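Local coordinates for exopolyphosphatase (Aquifex aeolicus, PDB 1T6C), which probably hydrolyses phosphoanhydride bonds in polyphosphate or guanosine pentaphosphate, as a calcium-binding member of the actin-like Ppx/GppA phosphatase family, at residues A[144-152]-A[163-171]; A[202-212]-A[285-296]. All blocks are in the same frame, centred on the assembly; numbering follows the deposited sequence.

Contact 1. Residues A[144-152]-A[163-171]; sequences DQGGGSTEY and VISLPIGIV. With CA (calcium ion), chain C.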
ATOM      1  N   ASP A 144       5.906  -3.038   3.132  1.00 10.93           N
ATOM      2  CA  ASP A 144       4.784  -2.382   2.447  1.00 12.60           C
ATOM      3  C   ASP A 144       4.937  -0.865   2.468  1.00 12.51           C
ATOM      4  O   ASP A 144       4.649  -0.174   3.471  1.00 11.94           O
ATOM      5  CB  ASP A 144       3.474  -2.792   3.084  1.00 13.08           C
ATOM      6  CG  ASP A 144       2.280  -2.337   2.314  1.00 17.75           C
ATOM      7  OD1 ASP A 144       2.387  -1.606   1.265  1.00 20.29           O
ATOM      8  OD2 ASP A 144       1.151  -2.677   2.744  1.00 21.36           O
ATOM      9  N   GLN A 145       5.373  -0.342   1.331  1.00 11.45           N
ATOM     10  CA  GLN A 145       5.649   1.066   1.176  1.00 11.97           C
ATOM     11  C   GLN A 145       4.481   1.750   0.494  1.00 11.54           C
ATOM     12  O   GLN A 145       4.022   1.321  -0.561  1.00 11.77           O
ATOM     13  CB  GLN A 145       6.943   1.270   0.362  1.00 11.18           C
ATOM     14  CG  GLN A 145       7.201   2.732   0.006  1.00 12.91           C
ATOM     15  CD  GLN A 145       6.556   3.167  -1.278  1.00 14.55           C
ATOM     16  OE1 GLN A 145       6.681   2.501  -2.305  1.00 13.94           O
ATOM     17  NE2 GLN A 145       5.830   4.303  -1.242  1.00 14.20           N
ATOM     18  N   GLY A 146       4.006   2.838   1.103  1.00 10.74           N
ATOM     19  CA  GLY A 146       2.872   3.604   0.611  1.00 11.17           C
ATOM     20  C   GLY A 146       2.159   4.432   1.656  1.00 10.94           C
ATOM     21  O   GLY A 146       2.133   4.095   2.846  1.00 12.04           O
ATOM     22  N   GLY A 147       1.555   5.526   1.199  1.00 11.80           N
ATOM     23  CA  GLY A 147       0.661   6.327   2.025  1.00 12.78           C
ATOM     24  C   GLY A 147       1.324   7.047   3.169  1.00 12.36           C
ATOM     25  O   GLY A 147       0.698   7.261   4.217  1.00 13.21           O
ATOM     26  N   GLY A 148       2.617   7.328   3.018  1.00 12.11           N
ATOM     27  CA  GLY A 148       3.388   8.026   4.020  1.00 12.77           C
ATOM     28  C   GLY A 148       4.203   7.185   4.977  1.00 11.71           C
ATOM     29  O   GLY A 148       4.847   7.720   5.881  1.00 11.92           O
ATOM     30  N   SER A 149       4.229   5.872   4.763  1.00 11.84           N
ATOM     31  CA  SER A 149       4.973   5.001   5.634  1.00 11.24           C
ATOM     32  C   SER A 149       5.392   3.712   4.949  1.00 10.64           C
ATOM     33  O   SER A 149       4.891   3.345   3.899  1.00 11.07           O
ATOM     34  CB  SER A 149       4.157   4.643   6.874  1.00 12.54           C
ATOM     35  OG  SER A 149       3.068   3.756   6.552  1.00 12.87           O
ATOM     36  N   THR A 150       6.324   3.020   5.583  1.00 11.19           N
ATOM     37  CA  THR A 150       6.682   1.697   5.192  1.00 10.36           C
ATOM     38  C   THR A 150       6.586   0.801   6.405  1.00 10.96           C
ATOM     39  O   THR A 150       7.245   1.063   7.444  1.00 11.50           O
ATOM     40  CB  THR A 150       8.090   1.643   4.564  1.00 11.54           C
ATOM     41  OG1 THR A 150       8.128   2.387   3.333  1.00 10.60           O
ATOM     42  CG2 THR A 150       8.392   0.243   4.132  1.00 11.78           C
ATOM     43  N   GLU A 151       5.742  -0.228   6.293  1.00 10.79           N
ATOM     44  CA  GLU A 151       5.596  -1.191   7.347  1.00 11.11           C
ATOM     45  C   GLU A 151       6.488  -2.398   7.071  1.00 10.58           C
ATOM     46  O   GLU A 151       6.597  -2.848   5.925  1.00 11.22           O
ATOM     47  CB  GLU A 151       4.179  -1.697   7.486  1.00 12.07           C
ATOM     48  CG  GLU A 151       3.266  -0.740   8.193  1.00 13.35           C
ATOM     49  CD  GLU A 151       2.960   0.501   7.374  1.00 14.18           C
ATOM     50  OE1 GLU A 151       2.447   0.345   6.269  1.00 15.12           O
ATOM     51  OE2 GLU A 151       3.275   1.610   7.835  1.00 16.64           O
ATOM     52  N   TYR A 152       7.089  -2.888   8.145  1.00 10.44           N
ATOM     53  CA  TYR A 152       7.866  -4.124   8.151  1.00  9.09           C
ATOM     54  C   TYR A 152       7.123  -5.142   9.021  1.00  9.77           C
ATOM     55  O   TYR A 152       7.024  -4.961  10.237  1.00  9.53           O
ATOM     56  CB  TYR A 152       9.287  -3.860   8.713  1.00  9.12           C
ATOM     57  CG  TYR A 152      10.097  -3.024   7.762  1.00  8.87           C
ATOM     58  CD1 TYR A 152       9.866  -1.639   7.669  1.00  9.55           C
ATOM     59  CD2 TYR A 152      11.011  -3.596   6.901  1.00  9.02           C
ATOM     60  CE1 TYR A 152      10.548  -0.866   6.736  1.00 10.79           C
ATOM     61  CE2 TYR A 152      11.680  -2.842   5.956  1.00 11.19           C
ATOM     62  CZ  TYR A 152      11.464  -1.490   5.883  1.00 11.26           C
ATOM     63  OH  TYR A 152      12.095  -0.730   4.928  1.00 13.92           O
ATOM     64  N   VAL A 163       5.021  -6.154  13.964  1.00 16.53           N
ATOM     65  CA  VAL A 163       4.971  -5.141  12.896  1.00 16.65           C
ATOM     66  C   VAL A 163       5.613  -3.855  13.405  1.00 16.34           C
ATOM     67  O   VAL A 163       5.344  -3.388  14.534  1.00 16.06           O
ATOM     68  CB  VAL A 163       3.529  -4.870  12.355  1.00 17.55           C
ATOM     69  CG1 VAL A 163       2.519  -4.720  13.469  1.00 20.57           C
ATOM     70  CG2 VAL A 163       3.499  -3.653  11.396  1.00 17.79           C
ATOM     71  N   ILE A 164       6.453  -3.268  12.555  1.00 14.52           N
ATOM     72  CA  ILE A 164       7.098  -2.011  12.822  1.00 15.30           C
ATOM     73  C   ILE A 164       6.747  -1.097  11.655  1.00 15.15           C
ATOM     74  O   ILE A 164       7.040  -1.411  10.513  1.00 15.32           O
ATOM     75  CB  ILE A 164       8.637  -2.128  12.972  1.00 15.94           C
ATOM     76  CG1 ILE A 164       8.995  -3.095  14.111  1.00 18.88           C
ATOM     77  CG2 ILE A 164       9.232  -0.728  13.239  1.00 18.71           C
ATOM     78  CD1 ILE A 164      10.443  -3.598  14.070  1.00 22.05           C
ATOM     79  N   SER A 165       6.099   0.012  11.947  1.00 13.50           N
ATOM     80  CA  SER A 165       5.805   1.039  10.943  1.00 14.27           C
ATOM     81  C   SER A 165       6.803   2.179  11.014  1.00 13.41           C
ATOM     82  O   SER A 165       6.907   2.838  12.048  1.00 15.60           O
ATOM     83  CB  SER A 165       4.399   1.590  11.145  1.00 14.93           C
ATOM     84  OG  SER A 165       4.103   2.618  10.194  1.00 14.96           O
ATOM     85  N   LEU A 166       7.515   2.441   9.918  1.00 12.58           N
ATOM     86  CA  LEU A 166       8.466   3.550   9.838  1.00 13.18           C
ATOM     87  C   LEU A 166       7.810   4.673   9.036  1.00 13.05           C
ATOM     88  O   LEU A 166       7.356   4.466   7.908  1.00 12.27           O
ATOM     89  CB  LEU A 166       9.776   3.128   9.175  1.00 14.47           C
ATOM     90  CG  LEU A 166      10.527   1.948   9.779  1.00 15.75           C
ATOM     91  CD1 LEU A 166      11.834   1.759   9.039  1.00 17.05           C
ATOM     92  CD2 LEU A 166      10.731   2.098  11.266  1.00 18.07           C
ATOM     93  N   PRO A 167       7.746   5.860   9.613  1.00 13.41           N
ATOM     94  CA  PRO A 167       7.096   7.007   8.977  1.00 13.92           C
ATOM     95  C   PRO A 167       7.981   7.699   7.906  1.00 14.69           C
ATOM     96  O   PRO A 167       8.186   8.909   7.904  1.00 15.77           O
ATOM     97  CB  PRO A 167       6.765   7.879  10.178  1.00 14.90           C
ATOM     98  CG  PRO A 167       7.927   7.637  11.092  1.00 15.01           C
ATOM     99  CD  PRO A 167       8.238   6.178  10.970  1.00 14.60           C
ATOM    100  N   ILE A 168       8.505   6.904   6.985  1.00 13.47           N
ATOM    101  CA  ILE A 168       9.506   7.346   6.018  1.00 13.84           C
ATOM    102  C   ILE A 168       8.843   7.559   4.653  1.00 13.76           C
ATOM    103  O   ILE A 168       9.297   7.027   3.618  1.00 13.51           O
ATOM    104  CB  ILE A 168      10.682   6.344   5.928  1.00 14.04           C
ATOM    105  CG1 ILE A 168      10.191   4.918   5.611  1.00 14.54           C
ATOM    106  CG2 ILE A 168      11.470   6.413   7.216  1.00 14.65           C
ATOM    107  CD1 ILE A 168      11.302   3.898   5.397  1.00 13.98           C
ATOM    108  N   GLY A 169       7.767   8.337   4.649  1.00 12.02           N
ATOM    109  CA  GLY A 169       6.987   8.521   3.440  1.00 12.14           C
ATOM    110  C   GLY A 169       7.814   9.137   2.332  1.00 11.74           C
ATOM    111  O   GLY A 169       8.659  10.016   2.579  1.00 12.57           O
ATOM    112  N   ILE A 170       7.601   8.660   1.113  1.00 11.49           N
ATOM    113  CA  ILE A 170       8.454   9.066  -0.004  1.00 10.61           C
ATOM    114  C   ILE A 170       8.269  10.524  -0.444  1.00 10.58           C
ATOM    115  O   ILE A 170       9.203  11.126  -0.951  1.00 10.43           O
ATOM    116  CB  ILE A 170       8.404   8.070  -1.156  1.00 10.91           C
ATOM    117  CG1 ILE A 170       7.022   7.945  -1.777  1.00 11.56           C
ATOM    118  CG2 ILE A 170       8.917   6.698  -0.683  1.00 10.93           C
ATOM    119  CD1 ILE A 170       6.952   7.066  -3.051  1.00 12.58           C
ATOM    120  N   VAL A 171       7.109  11.128  -0.244  1.00 10.13           N
ATOM    121  CA  VAL A 171       6.965  12.538  -0.513  1.00 10.35           C
ATOM    122  C   VAL A 171       7.877  13.336   0.425  1.00 11.37           C
ATOM    123  O   VAL A 171       8.609  14.260  -0.022  1.00 12.08           O
ATOM    124  CB  VAL A 171       5.459  12.955  -0.378  1.00 10.97           C
ATOM    125  CG1 VAL A 171       5.293  14.454  -0.435  1.00 13.54           C
ATOM    126  CG2 VAL A 171       4.672  12.319  -1.472  1.00 11.51           C
TER
HETATM  127 CA    CA C 502       2.631   1.795   4.027  1.00 14.37          CA
HETATM  128  O   HOH W   1       1.003   0.806   2.037  1.00 19.49           O
HETATM  129  O   HOH W   2       0.444   2.144   5.690  1.00 20.40           O
HETATM  130  O   HOH W   3       7.443   5.017   3.024  1.00 13.48           O
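The carboxylate of E151 reaches across to S165, whose OG donates to E151 OE2 at 2.7 Å, while E151 OE1 coordinates the calcium ion, also at 2.7 Å. OE2 carries a second donor: S149 OG lies 2.5 Å from E151 OE2 and takes the syn lone pair, leaving the anti one to S165. Two hydroxyls thus fix the rotation of the metal-binding carboxylate. S149 OG can do this because it sits between its own backbone N and carbonyl carbon (chi1 71°); water 2, a calcium ligand, donates to it in turn. Carbonyl oxygens of D144, G146 and S149 and water 1, anchored on D144 OD1, complete the coordination. All the protein ligands come from the glycine-rich DQGGGSTE sequence, a family signature, which makes a type I' turn from G146 to S149.

Behind this shell, strands 149-156 and 159-166 form an antiparallel hairpin. T150 pairs with L166 and Y152 with I164, each through two backbone bonds, and E151 faces S165 in the non-hydrogen-bonded pair between them. On the face of T150 and Y152, Y152 CE1 meets L166 CD1 at 3.7 Å. Past P167, the centre of an inverse gamma turn, G169 holds the N-cap position of helix 170-177; its CA approaches that of G148 to 3.7 Å, where a side chain on G169 would clash. I170 CD1 lies 3.5 Å from Q145 NE2, the two side chains crossing almost perpendicularly, while Q145 OE1 is bonded to T215.

Helices 185-199 and 274-288 pack on the Y152 and T150 face, with L199 against Y152 and L166, I280 against T150 and Y152, and T284 bonded to Y152 OH; P119, opening helix 119-133, touches E151 and S165 on the other.

Contact 2. Residues A[202-212]-A[285-296]; sequences VKKPVDTIVGL and LEIFEKDCLIVS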
ATOM      1  N   VAL A 202      15.104  -2.099  12.390  1.00 18.93           N
ATOM      2  CA  VAL A 202      14.154  -3.175  12.074  1.00 19.32           C
ATOM      3  C   VAL A 202      14.779  -4.460  11.579  1.00 19.07           C
ATOM      4  O   VAL A 202      14.075  -5.452  11.373  1.00 18.52           O
ATOM      5  CB  VAL A 202      13.050  -2.725  11.087  1.00 20.06           C
ATOM      6  CG1 VAL A 202      12.450  -1.411  11.573  1.00 22.49           C
ATOM      7  CG2 VAL A 202      13.574  -2.586   9.659  1.00 21.05           C
ATOM      8  N   LYS A 203      16.092  -4.445  11.384  1.00 18.72           N
ATOM      9  CA  LYS A 203      16.822  -5.606  10.865  1.00 19.04           C
ATOM     10  C   LYS A 203      16.577  -6.830  11.749  1.00 19.17           C
ATOM     11  O   LYS A 203      16.705  -6.758  12.959  1.00 18.72           O
ATOM     12  CB  LYS A 203      18.334  -5.318  10.817  0.50 19.43           C
ATOM     13  CG  LYS A 203      19.188  -6.577  10.701  0.50 20.86           C
ATOM     14  CD  LYS A 203      20.632  -6.244  10.404  0.50 22.29           C
ATOM     15  CE  LYS A 203      21.368  -7.448   9.850  0.50 22.75           C
ATOM     16  NZ  LYS A 203      22.815  -7.152   9.731  0.50 23.42           N
ATOM     17  N   LYS A 204      16.233  -7.941  11.110  1.00 19.81           N
ATOM     18  CA  LYS A 204      16.047  -9.239  11.741  1.00 20.91           C
ATOM     19  C   LYS A 204      16.443 -10.306  10.686  1.00 21.27           C
ATOM     20  O   LYS A 204      16.318 -10.080   9.462  1.00 19.10           O
ATOM     21  CB  LYS A 204      14.572  -9.442  12.158  1.00 21.64           C
ATOM     22  CG  LYS A 204      14.088  -8.564  13.270  1.00 24.59           C
ATOM     23  CD  LYS A 204      12.649  -8.903  13.635  1.00 27.35           C
ATOM     24  CE  LYS A 204      12.012  -7.891  14.574  1.00 30.03           C
ATOM     25  NZ  LYS A 204      12.932  -6.957  15.308  1.00 32.86           N
ATOM     26  N   PRO A 205      16.927 -11.473  11.117  1.00 20.99           N
ATOM     27  CA  PRO A 205      17.143 -12.559  10.164  1.00 20.99           C
ATOM     28  C   PRO A 205      15.823 -13.039   9.562  1.00 19.59           C
ATOM     29  O   PRO A 205      14.899 -13.367  10.294  1.00 20.24           O
ATOM     30  CB  PRO A 205      17.765 -13.672  11.018  1.00 21.17           C
ATOM     31  CG  PRO A 205      18.212 -12.999  12.242  1.00 22.01           C
ATOM     32  CD  PRO A 205      17.282 -11.881  12.488  1.00 22.27           C
ATOM     33  N   VAL A 206      15.750 -13.085   8.239  1.00 18.95           N
ATOM     34  CA  VAL A 206      14.566 -13.621   7.570  1.00 19.28           C
ATOM     35  C   VAL A 206      14.950 -14.502   6.396  1.00 18.62           C
ATOM     36  O   VAL A 206      16.068 -14.417   5.888  1.00 18.64           O
ATOM     37  CB  VAL A 206      13.631 -12.484   7.075  1.00 19.79           C
ATOM     38  CG1 VAL A 206      13.202 -11.652   8.251  1.00 21.07           C
ATOM     39  CG2 VAL A 206      14.321 -11.662   6.033  1.00 20.42           C
ATOM     40  N   ASP A 207      14.037 -15.391   6.017  1.00 17.50           N
ATOM     41  CA  ASP A 207      14.206 -16.242   4.857  1.00 16.80           C
ATOM     42  C   ASP A 207      13.705 -15.565   3.597  1.00 16.45           C
ATOM     43  O   ASP A 207      14.279 -15.743   2.543  1.00 16.48           O
ATOM     44  CB  ASP A 207      13.444 -17.545   5.025  1.00 17.08           C
ATOM     45  CG  ASP A 207      14.028 -18.406   6.116  1.00 18.45           C
ATOM     46  OD1 ASP A 207      15.237 -18.708   5.987  1.00 19.89           O
ATOM     47  OD2 ASP A 207      13.391 -18.728   7.139  1.00 19.31           O
ATOM     48  N   THR A 208      12.581 -14.841   3.691  1.00 15.84           N
ATOM     49  CA  THR A 208      11.902 -14.314   2.518  1.00 15.69           C
ATOM     50  C   THR A 208      11.445 -12.888   2.810  1.00 14.52           C
ATOM     51  O   THR A 208      10.774 -12.644   3.797  1.00 16.01           O
ATOM     52  CB  THR A 208      10.638 -15.137   2.181  1.00 15.99           C
ATOM     53  OG1 THR A 208      10.953 -16.532   2.048  1.00 20.38           O
ATOM     54  CG2 THR A 208      10.022 -14.696   0.818  1.00 17.16           C
ATOM     55  N   ILE A 209      11.793 -11.982   1.911  1.00 13.72           N
ATOM     56  CA  ILE A 209      11.262 -10.625   1.885  1.00 12.67           C
ATOM     57  C   ILE A 209      10.263 -10.498   0.755  1.00 11.49           C
ATOM     58  O   ILE A 209      10.543 -10.855  -0.384  1.00 10.20           O
ATOM     59  CB  ILE A 209      12.386  -9.593   1.719  1.00 12.95           C
ATOM     60  CG1 ILE A 209      13.296  -9.627   2.954  1.00 14.49           C
ATOM     61  CG2 ILE A 209      11.781  -8.212   1.531  1.00 13.05           C
ATOM     62  CD1 ILE A 209      14.496  -8.709   2.864  1.00 15.00           C
ATOM     63  N   VAL A 210       9.096  -9.925   1.062  1.00 11.46           N
ATOM     64  CA  VAL A 210       8.087  -9.657   0.061  1.00 11.41           C
ATOM     65  C   VAL A 210       7.858  -8.167   0.037  1.00 11.07           C
ATOM     66  O   VAL A 210       7.624  -7.569   1.088  1.00 11.33           O
ATOM     67  CB  VAL A 210       6.753 -10.328   0.405  1.00 11.14           C
ATOM     68  CG1 VAL A 210       5.705 -10.018  -0.622  1.00 11.24           C
ATOM     69  CG2 VAL A 210       6.928 -11.836   0.504  1.00 11.70           C
ATOM     70  N   GLY A 211       7.961  -7.584  -1.151  1.00  9.77           N
ATOM     71  CA  GLY A 211       7.760  -6.155  -1.317  1.00  9.71           C
ATOM     72  C   GLY A 211       6.397  -5.819  -1.914  1.00 10.54           C
ATOM     73  O   GLY A 211       5.940  -6.442  -2.856  1.00 10.02           O
ATOM     74  N   LEU A 212       5.768  -4.802  -1.348  1.00 10.21           N
ATOM     75  CA  LEU A 212       4.424  -4.289  -1.765  1.00 11.14           C
ATOM     76  C   LEU A 212       4.421  -2.808  -2.032  1.00 11.05           C
ATOM     77  O   LEU A 212       5.204  -2.062  -1.441  1.00 10.93           O
ATOM     78  CB  LEU A 212       3.372  -4.514  -0.654  1.00 12.23           C
ATOM     79  CG  LEU A 212       2.849  -5.914  -0.344  1.00 15.17           C
ATOM     80  CD1 LEU A 212       3.952  -6.950  -0.124  1.00 16.82           C
ATOM     81  CD2 LEU A 212       1.968  -5.875   0.850  1.00 16.42           C
ATOM     82  N   LEU A 285      17.096  -4.341   1.351  1.00 11.06           N
ATOM     83  CA  LEU A 285      17.819  -5.566   0.985  1.00 10.53           C
ATOM     84  C   LEU A 285      19.263  -5.558   1.529  1.00 12.22           C
ATOM     85  O   LEU A 285      19.730  -6.577   2.065  1.00 13.05           O
ATOM     86  CB  LEU A 285      17.819  -5.792  -0.518  1.00 11.31           C
ATOM     87  CG  LEU A 285      16.469  -6.224  -1.085  1.00 11.79           C
ATOM     88  CD1 LEU A 285      16.601  -6.470  -2.571  1.00 14.68           C
ATOM     89  CD2 LEU A 285      15.927  -7.455  -0.416  1.00 14.22           C
ATOM     90  N   GLU A 286      19.934  -4.423   1.434  1.00 12.62           N
ATOM     91  CA  GLU A 286      21.309  -4.314   1.967  1.00 12.65           C
ATOM     92  C   GLU A 286      21.340  -4.567   3.478  1.00 13.84           C
ATOM     93  O   GLU A 286      22.144  -5.360   4.010  1.00 14.30           O
ATOM     94  CB  GLU A 286      21.897  -2.941   1.625  1.00 12.82           C
ATOM     95  CG  GLU A 286      23.325  -2.761   2.112  1.00 16.10           C
ATOM     96  CD  GLU A 286      23.908  -1.377   1.923  1.00 21.50           C
ATOM     97  OE1 GLU A 286      23.263  -0.493   1.355  1.00 21.46           O
ATOM     98  OE2 GLU A 286      25.060  -1.185   2.367  1.00 27.50           O
ATOM     99  N   ILE A 287      20.477  -3.889   4.203  1.00 13.24           N
ATOM    100  CA  ILE A 287      20.480  -3.983   5.654  1.00 14.57           C
ATOM    101  C   ILE A 287      20.089  -5.360   6.140  1.00 14.20           C
ATOM    102  O   ILE A 287      20.666  -5.857   7.094  1.00 15.44           O
ATOM    103  CB  ILE A 287      19.542  -2.920   6.256  1.00 16.32           C
ATOM    104  CG1 ILE A 287      20.057  -1.519   5.939  1.00 18.58           C
ATOM    105  CG2 ILE A 287      19.320  -3.156   7.758  1.00 18.60           C
ATOM    106  CD1 ILE A 287      21.209  -1.106   6.714  1.00 24.00           C
ATOM    107  N   PHE A 288      19.096  -5.979   5.507  1.00 14.05           N
ATOM    108  CA  PHE A 288      18.664  -7.311   5.897  1.00 13.99           C
ATOM    109  C   PHE A 288      19.596  -8.404   5.370  1.00 14.70           C
ATOM    110  O   PHE A 288      19.390  -9.576   5.637  1.00 14.85           O
ATOM    111  CB  PHE A 288      17.259  -7.564   5.385  1.00 14.00           C
ATOM    112  CG  PHE A 288      16.194  -7.001   6.249  1.00 16.23           C
ATOM    113  CD1 PHE A 288      15.919  -5.632   6.244  1.00 16.91           C
ATOM    114  CD2 PHE A 288      15.459  -7.827   7.077  1.00 17.01           C
ATOM    115  CE1 PHE A 288      14.891  -5.094   7.055  1.00 16.68           C
ATOM    116  CE2 PHE A 288      14.444  -7.299   7.865  1.00 18.77           C
ATOM    117  CZ  PHE A 288      14.172  -5.943   7.848  1.00 16.73           C
ATOM    118  N   GLU A 289      20.574  -8.004   4.574  1.00 14.36           N
ATOM    119  CA  GLU A 289      21.547  -8.907   3.963  1.00 15.09           C
ATOM    120  C   GLU A 289      20.878  -9.982   3.105  1.00 15.48           C
ATOM    121  O   GLU A 289      21.214 -11.162   3.169  1.00 15.81           O
ATOM    122  CB  GLU A 289      22.470  -9.473   5.038  1.00 15.59           C
ATOM    123  CG  GLU A 289      23.260  -8.419   5.800  1.00 17.61           C
ATOM    124  CD  GLU A 289      24.122  -9.073   6.869  1.00 22.93           C
ATOM    125  OE1 GLU A 289      25.107  -9.724   6.488  1.00 21.93           O
ATOM    126  OE2 GLU A 289      23.793  -8.963   8.075  1.00 26.82           O
ATOM    127  N   LYS A 290      19.882  -9.554   2.300  1.00 15.05           N
ATOM    128  CA  LYS A 290      19.163 -10.454   1.417  1.00 14.98           C
ATOM    129  C   LYS A 290      19.366 -10.048  -0.026  1.00 14.91           C
ATOM    130  O   LYS A 290      19.379  -8.871  -0.363  1.00 15.83           O
ATOM    131  CB  LYS A 290      17.663 -10.481   1.774  0.60 15.36           C
ATOM    132  CG  LYS A 290      17.389 -10.908   3.211  0.60 16.61           C
ATOM    133  CD  LYS A 290      17.477 -12.451   3.361  0.60 18.46           C
ATOM    134  CE  LYS A 290      16.256 -13.129   2.716  0.60 20.60           C
ATOM    135  NZ  LYS A 290      16.575 -14.079   1.607  0.60 23.68           N
ATOM    136  N   ASP A 291      19.524 -11.024  -0.900  1.00 15.40           N
ATOM    137  CA  ASP A 291      19.869 -10.701  -2.262  1.00 15.75           C
ATOM    138  C   ASP A 291      18.658 -10.421  -3.146  1.00 14.15           C
ATOM    139  O   ASP A 291      18.825  -9.996  -4.272  1.00 13.64           O
ATOM    140  CB  ASP A 291      20.677 -11.819  -2.886  1.00 16.67           C
ATOM    141  CG  ASP A 291      22.087 -11.909  -2.328  1.00 20.77           C
ATOM    142  OD1 ASP A 291      22.661 -10.891  -1.846  1.00 22.62           O
ATOM    143  OD2 ASP A 291      22.677 -12.995  -2.340  1.00 27.15           O
ATOM    144  N   CYS A 292      17.458 -10.712  -2.659  1.00 14.84           N
ATOM    145  CA  CYS A 292      16.263 -10.507  -3.487  1.00 15.05           C
ATOM    146  C   CYS A 292      14.999 -10.432  -2.655  1.00 14.32           C
ATOM    147  O   CYS A 292      14.972 -10.804  -1.473  1.00 14.23           O
ATOM    148  CB  CYS A 292      16.113 -11.603  -4.520  1.00 16.09           C
ATOM    149  SG  CYS A 292      15.644 -13.176  -3.818  1.00 21.78           S
ATOM    150  N   LEU A 293      13.944  -9.971  -3.308  1.00 14.17           N
ATOM    151  CA  LEU A 293      12.622  -9.982  -2.750  1.00 13.26           C
ATOM    152  C   LEU A 293      11.632 -10.473  -3.805  1.00 13.30           C
ATOM    153  O   LEU A 293      11.956 -10.520  -4.995  1.00 14.27           O
ATOM    154  CB  LEU A 293      12.215  -8.608  -2.242  1.00 13.26           C
ATOM    155  CG  LEU A 293      12.198  -7.444  -3.235  1.00 11.46           C
ATOM    156  CD1 LEU A 293      10.986  -7.470  -4.182  1.00 11.60           C
ATOM    157  CD2 LEU A 293      12.244  -6.108  -2.457  1.00 14.70           C
ATOM    158  N   ILE A 294      10.454 -10.847  -3.347  1.00 12.51           N
ATOM    159  CA  ILE A 294       9.334 -11.251  -4.182  1.00 12.88           C
ATOM    160  C   ILE A 294       8.302 -10.127  -4.167  1.00 12.08           C
ATOM    161  O   ILE A 294       8.041  -9.558  -3.124  1.00 11.87           O
ATOM    162  CB  ILE A 294       8.690 -12.586  -3.643  1.00 14.53           C
ATOM    163  CG1 ILE A 294       9.759 -13.656  -3.441  1.00 19.87           C
ATOM    164  CG2 ILE A 294       7.617 -13.114  -4.611  1.00 17.58           C
ATOM    165  CD1 ILE A 294       9.248 -14.931  -2.772  1.00 22.78           C
ATOM    166  N   VAL A 295       7.735  -9.832  -5.328  1.00 11.91           N
ATOM    167  CA  VAL A 295       6.758  -8.744  -5.476  1.00 11.73           C
ATOM    168  C   VAL A 295       5.356  -9.278  -5.285  1.00 10.84           C
ATOM    169  O   VAL A 295       4.980 -10.297  -5.824  1.00 10.12           O
ATOM    170  CB  VAL A 295       6.930  -8.052  -6.855  1.00 11.65           C
ATOM    171  CG1 VAL A 295       5.898  -6.941  -7.061  1.00 13.50           C
ATOM    172  CG2 VAL A 295       8.362  -7.497  -6.964  1.00 13.28           C
ATOM    173  N   SER A 296       4.554  -8.542  -4.509  1.00 10.26           N
ATOM    174  CA  SER A 296       3.125  -8.810  -4.401  1.00 10.54           C
ATOM    175  C   SER A 296       2.312  -7.674  -4.993  1.00 11.48           C
ATOM    176  O   SER A 296       2.560  -6.511  -4.699  1.00 12.66           O
ATOM    177  CB  SER A 296       2.725  -8.967  -2.930  1.00 10.77           C
ATOM    178  OG  SER A 296       1.327  -9.183  -2.855  1.00 11.75           O
TER
HETATM  179  O   HOH W   4      23.020  -5.064   8.120  1.00 28.05           O
HETATM  180  O   HOH W   5      17.676 -10.940   7.108  1.00 29.99           O
HETATM  181  O   HOH W   6      13.659 -12.811  -0.143  1.00 22.47           O
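F288, just before the Schellman motif at E289, lays its ring against loop 202-206; strand 292-296 follows, the parallel neighbour of strand 208-212 in the mixed sheet of this actin-like fold. K203 CA stands over one ring face, 4.2 Å from the F288 centroid and 18° off the normal, a CH-pi contact. V202 CG2 meets F288 CE1 at 3.8 Å, and V206 CG2 approaches CD2 obliquely. Without the ring, as with an alanine here, V202, V206 and K203 CA would probably lose their shared surface and a gap would open between loop and helix end. The extended K203 side chain runs past I287 O, and its NZ forms a 2.6 Å salt bridge with E289 OE2, met on the anti side and 24° out of the carboxylate plane.

I209 packs on the helix end from the strand side: with CG1 opposite the carbonyl carbon (chi1 -65°), CD1 reaches L285 CD2 at 3.8 Å, F288 CB and K290 CG, the K290 side chain running antiparallel alongside, and CG2 rests on L293 CB. K290 bends to bring NZ 3.0 Å from D207 O, above the carbonyl plane rather than on a lone pair.

Backbone bonds from I294 N to I209 O, G211 N to I294 O and S296 N to G211 O join the strands. Water 5 donates to K204 O and, at 2.6 Å, to F288 O, and accepts from V206 N.

Contacts 1 and 2 have centres 15 Å apart and meet within one sheet, where strand 139-146 lies beside strand 208-212. Q145 N comes within 3.3 Å of L212 O, a probable hydrogen bond, and D144 OD1 packs at 3.6 Å from L212 CB. The L212 side chain is about 8 Å from the calcium ion, so contact 2 borders the metal site without supplying a ligand. V202, at the start of segment 202-212, also touches contact 1: its CG1 lies 3.7 Å from I164 CG2, and its CG2 lies 3.9 Å from Y152 CD2. Helix 274-288 serves both, reaching Y152 through I280 and T284 and segment 202-212 through L285 and F288.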